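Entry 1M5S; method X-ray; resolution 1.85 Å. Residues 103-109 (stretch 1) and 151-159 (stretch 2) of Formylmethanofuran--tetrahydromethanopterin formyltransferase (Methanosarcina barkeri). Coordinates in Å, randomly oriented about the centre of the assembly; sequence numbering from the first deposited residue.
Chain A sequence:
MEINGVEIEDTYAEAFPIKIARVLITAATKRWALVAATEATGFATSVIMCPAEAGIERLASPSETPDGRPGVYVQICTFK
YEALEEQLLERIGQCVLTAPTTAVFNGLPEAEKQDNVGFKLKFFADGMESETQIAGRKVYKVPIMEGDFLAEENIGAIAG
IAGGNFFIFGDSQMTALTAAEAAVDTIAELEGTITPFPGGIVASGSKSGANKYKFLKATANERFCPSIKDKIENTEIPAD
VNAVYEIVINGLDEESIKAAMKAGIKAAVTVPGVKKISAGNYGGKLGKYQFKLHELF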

# COMPACT_ATOMS: atom_id res chain seq x y z
N ALA A 103 -12.06 4.09 -16.93
CA ALA A 103 -13.31 4.48 -17.58
C ALA A 103 -14.09 5.31 -16.57
O ALA A 103 -13.88 5.18 -15.36
N VAL A 104 -14.88 6.25 -17.06
CA VAL A 104 -15.66 7.15 -16.21
C VAL A 104 -17.15 6.92 -16.43
O VAL A 104 -17.62 6.92 -17.57
N PHE A 105 -17.87 6.69 -15.34
CA PHE A 105 -19.32 6.55 -15.39
C PHE A 105 -19.99 7.54 -14.45
O PHE A 105 -19.33 8.15 -13.59
N ASN A 106 -21.30 7.69 -14.60
CA ASN A 106 -22.07 8.66 -13.84
C ASN A 106 -22.42 8.11 -12.46
O ASN A 106 -23.11 7.10 -12.34
N GLY A 107 -21.97 8.81 -11.41
CA GLY A 107 -22.26 8.38 -10.06
C GLY A 107 -23.66 8.73 -9.59
O GLY A 107 -24.21 8.05 -8.72
N LEU A 108 -24.24 9.79 -10.16
CA LEU A 108 -25.58 10.26 -9.79
C LEU A 108 -26.53 10.29 -10.99
O LEU A 108 -26.93 11.36 -11.44
N PRO A 109 -26.88 9.11 -11.53
CA PRO A 109 -27.57 9.03 -12.82
C PRO A 109 -29.03 9.51 -12.79
O PRO A 109 -29.51 10.12 -13.75
N ALA A 151 -16.17 7.13 -21.48
CA ALA A 151 -16.74 8.14 -20.59
C ALA A 151 -18.25 8.28 -20.83
O ALA A 151 -18.67 8.68 -21.92
N GLU A 152 -19.05 7.98 -19.81
CA GLU A 152 -20.49 8.20 -19.88
C GLU A 152 -20.80 9.66 -20.23
O GLU A 152 -20.02 10.56 -19.91
N GLU A 153 -21.92 9.88 -20.91
CA GLU A 153 -22.25 11.21 -21.41
C GLU A 153 -22.27 12.26 -20.30
O GLU A 153 -21.64 13.32 -20.41
N ASN A 154 -22.93 11.92 -19.20
CA ASN A 154 -23.22 12.88 -18.14
C ASN A 154 -22.61 12.47 -16.80
O ASN A 154 -22.45 11.28 -16.51
N ILE A 155 -22.34 13.46 -15.97
CA ILE A 155 -22.12 13.24 -14.54
C ILE A 155 -23.11 14.07 -13.71
O ILE A 155 -23.17 15.30 -13.83
N GLY A 156 -23.89 13.37 -12.89
CA GLY A 156 -24.89 14.03 -12.06
C GLY A 156 -24.32 14.78 -10.87
O GLY A 156 -23.23 14.46 -10.37
N ALA A 157 -25.08 15.75 -10.40
CA ALA A 157 -24.71 16.57 -9.25
C ALA A 157 -25.97 16.93 -8.47
O ALA A 157 -27.08 16.87 -9.00
N ILE A 158 -25.81 17.15 -7.16
CA ILE A 158 -26.92 17.55 -6.31
C ILE A 158 -26.50 18.63 -5.32
O ILE A 158 -25.35 19.09 -5.34
N ALA A 159 -27.48 19.14 -4.58
CA ALA A 159 -27.24 20.03 -3.45
C ALA A 159 -26.95 19.17 -2.23
O ALA A 159 -27.82 18.42 -1.76

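What does Asn-106 do at the centre of the contact? Its CA-to-CB bond points toward the second stretch, and chi1 near t (-167°) brings the amide to the backbone there. Gly-156 N donates a short hydrogen bond to Asn-106 OD1 (2.6 Å, nearly straight at 171°). Asn-106 OD1 also accepts a hydrogen bond from Leu-108 N at 3.0 Å, so one side chain ties its own turn to the neighbouring strand.

How does Glu-152 answer from the other side? Its CA-to-CB bond points toward the first stretch, and with chi1 and chi2 both t, Glu-152 OE1 accepts a hydrogen bond from Asn-106 N at 2.8 Å. Glu-152 OE1 also lies at the edge of the Phe-105 ring, near its plane, 3.6 Å from Phe-105 CB. Its backbone joins in as well: Glu-152 N donates to Val-104 O at 2.9 Å, beside the parallel bridge of Val-104 with Ala-151.

Where is the packing apolar? Leu-108 (chi1 m, chi2 t) points toward the second stretch and places its CD1 3.9 Å from Ile-158 CG1. Val-104, a t rotamer, sets its CG1 4.2 Å from Ile-155 CD1.

Why does glycine suit position 156? An ideal CB on Gly-156 would fall 1.9 Å from Leu-108 O, a clash; without it, Gly-156 CA approaches Leu-108 O to 3.4 Å in a CA-H...O contact.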

# COMPACT_ATOMS: atom_id res chain seq x y z
CB ALA A 103 -14.11 3.24 -17.98
CB VAL A 104 -15.34 8.63 -16.52
CG1 VAL A 104 -16.31 9.55 -15.80
CG2 VAL A 104 -13.93 8.96 -16.10
CB PHE A 105 -19.72 5.12 -15.01
CG PHE A 105 -19.15 4.07 -15.92
CD1 PHE A 105 -19.77 3.75 -17.11
CD2 PHE A 105 -17.96 3.43 -15.59
CE1 PHE A 105 -19.22 2.81 -17.98
CE2 PHE A 105 -17.41 2.49 -16.45
CZ PHE A 105 -18.04 2.18 -17.64
CB ASN A 106 -23.35 9.01 -14.60
CG ASN A 106 -24.06 10.23 -14.05
OD1 ASN A 106 -23.71 10.75 -12.99
ND2 ASN A 106 -25.04 10.71 -14.80
CB LEU A 108 -25.49 11.66 -9.16
CG LEU A 108 -25.14 11.77 -7.66
CD1 LEU A 108 -24.57 13.14 -7.36
CD2 LEU A 108 -26.37 11.50 -6.82
CB PRO A 109 -27.48 7.55 -13.18
CG PRO A 109 -27.42 6.87 -11.87
CD PRO A 109 -26.59 7.77 -11.00
CB ALA A 151 -16.04 9.49 -20.80
CB GLU A 152 -21.15 7.83 -18.55
CG GLU A 152 -22.67 7.93 -18.55
CD GLU A 152 -23.31 7.10 -17.46
OE1 GLU A 152 -22.59 6.39 -16.74
OE2 GLU A 152 -24.56 7.14 -17.34
CB GLU A 153 -23.60 11.19 -22.12
CG GLU A 153 -24.03 12.57 -22.61
CD GLU A 153 -25.36 12.54 -23.33
OE1 GLU A 153 -26.32 11.94 -22.80
OE2 GLU A 153 -25.43 13.12 -24.43
CB ASN A 154 -24.74 13.03 -17.96
CG ASN A 154 -25.37 13.91 -19.02
OD1 ASN A 154 -24.78 14.90 -19.46
ND2 ASN A 154 -26.59 13.56 -19.42
CB ILE A 155 -20.67 13.61 -14.15
CG1 ILE A 155 -19.71 12.54 -14.68
CG2 ILE A 155 -20.53 13.72 -12.64
CD1 ILE A 155 -18.43 13.10 -15.18
CB ALA A 157 -23.99 17.83 -9.71
CB ILE A 158 -27.52 16.35 -5.51
CG1 ILE A 158 -26.40 15.54 -4.83
CG2 ILE A 158 -28.34 15.46 -6.42
CD1 ILE A 158 -26.28 15.79 -3.36
CB ALA A 159 -28.47 20.91 -3.21